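Local coordinates for protein probable acetyltransferase (Pseudomonas aeruginosa PAO1, PDB 2EUI) that is of unknown function but belongs to the GNAT acetyltransferase family, so it probably transfers an acyl group, and it forms a dimer, at residues Q5-L8 and E9-D12; F37-K40 and R41-K45. All coordinates share one frame; numbering follows the deposited sequence.

Interaction 1. Residues Q5-L8 and E9-D12; sequences QATL and EHLD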
loop_
_atom_site.group_PDB
_atom_site.type_symbol
_atom_site.label_atom_id
_atom_site.label_comp_id
_atom_site.label_asym_id
_atom_site.label_seq_id
_atom_site.Cartn_x
_atom_site.Cartn_y
_atom_site.Cartn_z
ATOM N N GLN A 5 -9.021 18.507 4.285
ATOM C CA GLN A 5 -7.784 17.756 4.152
ATOM C C GLN A 5 -6.723 18.242 5.125
ATOM O O GLN A 5 -6.405 19.425 5.194
ATOM C CB GLN A 5 -7.243 17.822 2.733
ATOM C CG GLN A 5 -5.926 17.083 2.559
ATOM C CD GLN A 5 -5.775 16.482 1.172
ATOM O OE1 GLN A 5 -6.577 16.745 0.284
ATOM N NE2 GLN A 5 -4.744 15.671 0.981
ATOM N N ALA A 6 -6.187 17.311 5.897
ATOM C CA ALA A 6 -5.163 17.635 6.865
ATOM C C ALA A 6 -3.894 18.121 6.177
ATOM O O ALA A 6 -3.483 17.586 5.151
ATOM C CB ALA A 6 -4.856 16.413 7.714
ATOM N N THR A 7 -3.296 19.159 6.741
ATOM C CA THR A 7 -2.039 19.690 6.238
ATOM C C THR A 7 -1.176 19.812 7.482
ATOM O O THR A 7 -1.635 19.495 8.591
ATOM C CB THR A 7 -2.191 21.087 5.589
ATOM O OG1 THR A 7 -2.609 22.038 6.572
ATOM C CG2 THR A 7 -3.209 21.044 4.477
ATOM N N LEU A 8 0.058 20.276 7.312
ATOM C CA LEU A 8 0.968 20.429 8.442
ATOM C C LEU A 8 0.337 21.261 9.564
ATOM O O LEU A 8 0.633 21.047 10.733
ATOM C CB LEU A 8 2.281 21.067 7.973
ATOM C CG LEU A 8 3.531 20.614 8.735
ATOM C CD1 LEU A 8 3.650 19.105 8.649
ATOM C CD2 LEU A 8 4.774 21.263 8.158
ATOM N N GLU A 9 -0.550 22.188 9.204
ATOM C CA GLU A 9 -1.218 23.046 10.181
ATOM C C GLU A 9 -1.974 22.259 11.231
ATOM O O GLU A 9 -1.919 22.591 12.413
ATOM C CB GLU A 9 -2.227 23.977 9.506
ATOM C CG GLU A 9 -1.695 24.848 8.383
ATOM C CD GLU A 9 -2.825 25.415 7.522
ATOM O OE1 GLU A 9 -3.717 26.077 8.094
ATOM O OE2 GLU A 9 -2.822 25.190 6.286
ATOM N N HIS A 10 -2.692 21.223 10.800
ATOM C CA HIS A 10 -3.499 20.424 11.719
ATOM C C HIS A 10 -2.747 19.409 12.579
ATOM O O HIS A 10 -3.345 18.788 13.460
ATOM C CB HIS A 10 -4.580 19.691 10.935
ATOM C CG HIS A 10 -5.293 20.555 9.946
ATOM N ND1 HIS A 10 -4.726 20.939 8.749
ATOM C CD2 HIS A 10 -6.512 21.143 9.991
ATOM C CE1 HIS A 10 -5.564 21.727 8.101
ATOM N NE2 HIS A 10 -6.655 21.868 8.832
ATOM N N LEU A 11 -1.447 19.248 12.339
ATOM C CA LEU A 11 -0.665 18.273 13.086
ATOM C C LEU A 11 -0.964 18.237 14.583
ATOM O O LEU A 11 -1.240 17.172 15.135
ATOM C CB LEU A 11 0.835 18.486 12.861
ATOM C CG LEU A 11 1.718 17.396 13.484
ATOM C CD1 LEU A 11 1.358 16.032 12.926
ATOM C CD2 LEU A 11 3.161 17.701 13.202
ATOM N N ASP A 12 -0.922 19.388 15.245
ATOM C CA ASP A 12 -1.197 19.417 16.677
ATOM C C ASP A 12 -2.632 19.058 17.024
ATOM O O ASP A 12 -2.901 18.532 18.107
ATOM C CB ASP A 12 -0.861 20.786 17.272
ATOM C CG ASP A 12 0.637 21.035 17.360
ATOM O OD1 ASP A 12 1.379 20.115 17.778
ATOM O OD2 ASP A 12 1.071 22.157 17.015
#

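Interaction 2. Residues F37-K40 and R41-K45; sequences FLEK and RLRRK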
loop_
_atom_site.group_PDB
_atom_site.type_symbol
_atom_site.label_atom_id
_atom_site.label_comp_id
_atom_site.label_asym_id
_atom_site.label_seq_id
_atom_site.Cartn_x
_atom_site.Cartn_y
_atom_site.Cartn_z
ATOM N N PHE A 37 5.622 10.486 13.093
ATOM C CA PHE A 37 5.150 9.682 11.962
ATOM C C PHE A 37 4.231 10.508 11.053
ATOM O O PHE A 37 4.417 10.543 9.830
ATOM C CB PHE A 37 4.388 8.447 12.471
ATOM C CG PHE A 37 3.836 7.581 11.375
ATOM C CD1 PHE A 37 4.667 6.751 10.639
ATOM C CD2 PHE A 37 2.483 7.628 11.051
ATOM C CE1 PHE A 37 4.164 5.975 9.588
ATOM C CE2 PHE A 37 1.969 6.863 10.009
ATOM C CZ PHE A 37 2.812 6.033 9.273
ATOM N N LEU A 38 3.246 11.163 11.664
ATOM C CA LEU A 38 2.289 11.999 10.950
ATOM C C LEU A 38 2.944 13.193 10.269
ATOM O O LEU A 38 2.461 13.683 9.252
ATOM C CB LEU A 38 1.222 12.517 11.907
ATOM C CG LEU A 38 0.258 11.511 12.521
ATOM C CD1 LEU A 38 -0.691 12.255 13.452
ATOM C CD2 LEU A 38 -0.491 10.785 11.423
ATOM N N GLU A 39 4.039 13.671 10.836
ATOM C CA GLU A 39 4.716 14.805 10.249
ATOM C C GLU A 39 5.285 14.374 8.903
ATOM O O GLU A 39 5.016 14.997 7.883
ATOM C CB GLU A 39 5.831 15.290 11.168
ATOM C CG GLU A 39 5.968 16.798 11.221
ATOM C CD GLU A 39 7.311 17.229 11.779
ATOM O OE1 GLU A 39 7.715 16.675 12.828
ATOM O OE2 GLU A 39 7.957 18.119 11.169
ATOM N N LYS A 40 6.060 13.294 8.899
ATOM C CA LYS A 40 6.651 12.800 7.666
ATOM C C LYS A 40 5.603 12.625 6.588
ATOM O O LYS A 40 5.838 12.972 5.434
ATOM C CB LYS A 40 7.348 11.470 7.900
ATOM C CG LYS A 40 8.572 11.576 8.755
ATOM C CD LYS A 40 9.316 10.272 8.738
ATOM C CE LYS A 40 10.554 10.347 9.606
ATOM N NZ LYS A 40 11.316 9.077 9.541
ATOM N N ARG A 41 4.447 12.094 6.970
ATOM C CA ARG A 41 3.359 11.866 6.023
ATOM C C ARG A 41 2.747 13.166 5.535
ATOM O O ARG A 41 2.572 13.354 4.330
ATOM C CB ARG A 41 2.289 10.966 6.654
ATOM C CG ARG A 41 2.123 9.638 5.919
ATOM C CD ARG A 41 3.473 9.022 5.571
ATOM N NE ARG A 41 4.098 8.448 6.751
ATOM C CZ ARG A 41 5.404 8.247 6.894
ATOM N NH1 ARG A 41 6.258 8.578 5.933
ATOM N NH2 ARG A 41 5.858 7.696 8.007
ATOM N N LEU A 42 2.415 14.058 6.465
ATOM C CA LEU A 42 1.857 15.352 6.093
ATOM C C LEU A 42 2.909 16.126 5.316
ATOM O O LEU A 42 2.685 16.535 4.184
ATOM C CB LEU A 42 1.450 16.160 7.333
ATOM C CG LEU A 42 0.151 15.771 8.045
ATOM C CD1 LEU A 42 -0.009 16.568 9.326
ATOM C CD2 LEU A 42 -1.011 16.024 7.112
ATOM N N ARG A 43 4.075 16.296 5.922
ATOM C CA ARG A 43 5.167 17.034 5.295
ATOM C C ARG A 43 5.606 16.508 3.915
ATOM O O ARG A 43 5.814 17.297 2.990
ATOM C CB ARG A 43 6.365 17.086 6.252
ATOM C CG ARG A 43 7.480 18.030 5.841
ATOM C CD ARG A 43 8.600 18.038 6.872
ATOM N NE ARG A 43 8.261 18.776 8.092
ATOM C CZ ARG A 43 8.277 20.104 8.191
ATOM N NH1 ARG A 43 8.615 20.840 7.141
ATOM N NH2 ARG A 43 7.968 20.694 9.337
ATOM N N ARG A 44 5.741 15.193 3.766
ATOM C CA ARG A 44 6.163 14.626 2.483
ATOM C C ARG A 44 4.994 14.403 1.539
ATOM O O ARG A 44 5.187 14.048 0.382
ATOM C CB ARG A 44 6.904 13.300 2.694
ATOM C CG ARG A 44 8.141 13.430 3.550
ATOM C CD ARG A 44 8.828 12.104 3.848
ATOM N NE ARG A 44 9.735 12.280 4.983
ATOM C CZ ARG A 44 10.573 11.359 5.446
ATOM N NH1 ARG A 44 10.646 10.166 4.872
ATOM N NH2 ARG A 44 11.329 11.633 6.498
ATOM N N LYS A 45 3.783 14.614 2.039
ATOM C CA LYS A 45 2.580 14.423 1.236
ATOM C C LYS A 45 2.522 12.996 0.709
ATOM O O LYS A 45 2.277 12.765 -0.470
ATOM C CB LYS A 45 2.555 15.429 0.080
ATOM C CG LYS A 45 2.439 16.869 0.562
ATOM C CD LYS A 45 2.362 17.870 -0.579
ATOM C CE LYS A 45 3.712 18.052 -1.259
ATOM N NZ LYS A 45 3.634 19.053 -2.363
HETATM O O HOH W 1 12.147 8.139 6.778
#

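Interaction 1. Residues Q5-L8 and E9-D12
Thr7 meets Glu9 and His10 in a local turn, where the chain leaves strand 2-5 and coils into helix 11-24. The straightest polar contact runs from backbone to side chain: Thr7 N donates to His10 ND1 over 3.0 Å, with an N-H...N angle of 162°. The donor lies 35° out of the imidazole plane, so the bond comes to ND1 well off that plane. Backbone bonding works in the other sense, His10 N donating to Thr7 O at 3.0 Å. The two residues therefore hold each other twice across one turn.

The Thr7 hydroxyl serves the same turn. OG1 donates to Glu9 OE2 at 3.2 Å, reaching the carboxylate from above its plane, and weakly accepts from Glu9 N at 3.3 Å. With chi1 at 64°, OG1 sits between the backbone N and the carbonyl carbon, a position from which it can meet both. The side chains of Thr7 and Glu9 run side by side in the same direction, whereas that of His10 slants across Thr7. His10 CG stays beside its own backbone N, which brings the imidazole back alongside the backbone of Ala6 and Thr7; Ala6 CA comes to 3.8 Å from His10 ND1.

One residue on, Leu11 N bonds to Leu8 O at 3.2 Å, continuing the turn toward the helix. Ala6 pairs by backbone hydrogen bonds with Ile49 of strand 48-53, and His10 packs on Leu51 of that strand. Leu11 turns to Leu38 and Glu39 of helix 31-44, while Asp12 makes a salt bridge to Arg35, tying the start of helix 11-24 to its neighbouring helix.

Interaction 2. Residues F37-K40 and R41-K45
This is a set of three i to i+4 side-chain contacts along the last turns of helix 31-44: Phe37-Arg41, Glu39-Arg43 and Lys40-Arg44. The first is an off-centre cation-pi contact: Arg41 CZ lies 4.3 Å from the Phe37 ring centroid, with the ring and guanidinium planes 64° apart and Arg41 NE over one ring face. Bends at chi2 (44°) and chi3 fold the arginine back to the ring, while its NH1 forms a salt bridge with Glu46.

In the second, Arg43 NE and Arg43 NH2 each donate to Glu39 OE2 at 3.2 Å. The carboxylate oxygen lies near the guanidinium plane, so a single acceptor is gripped side-on by two nitrogens. Lys40 runs alongside Arg44, CD over one guanidinium face, and a water accepts from both Lys40 NZ and Arg44 NH1.

Lys45, with positive phi, ends the helix in a Schellman motif. Leu38 packs on Phe18 of helix 11-24, Phe37 also reaches Tyr67 of strand 60-71, and Arg41 makes a further cation-pi contact with Phe70 of the second subunit.

How the interactions relate
Interaction 1 comes first along the chain, in the turn between strand 2-5 and helix 11-24; interaction 2 follows on helix 31-44, which leads into strand 48-53. Their centres lie about 9 Å apart, on the same side of the chain's centre, and they touch: Leu42 CD1 packs 3.4 Å from Thr7 O, and Leu8 CD2 meets Arg43 NH2 at 3.5 Å. The two helices thus pack together and, in sequence, link strands 2-5 and 48-53, which are antiparallel neighbours in the mixed sheet, consistent with the strand-helix-helix-strand start of the GNAT fold. Of the two contacts, interaction 2 alone reaches the second subunit, which places it at the dimer interface.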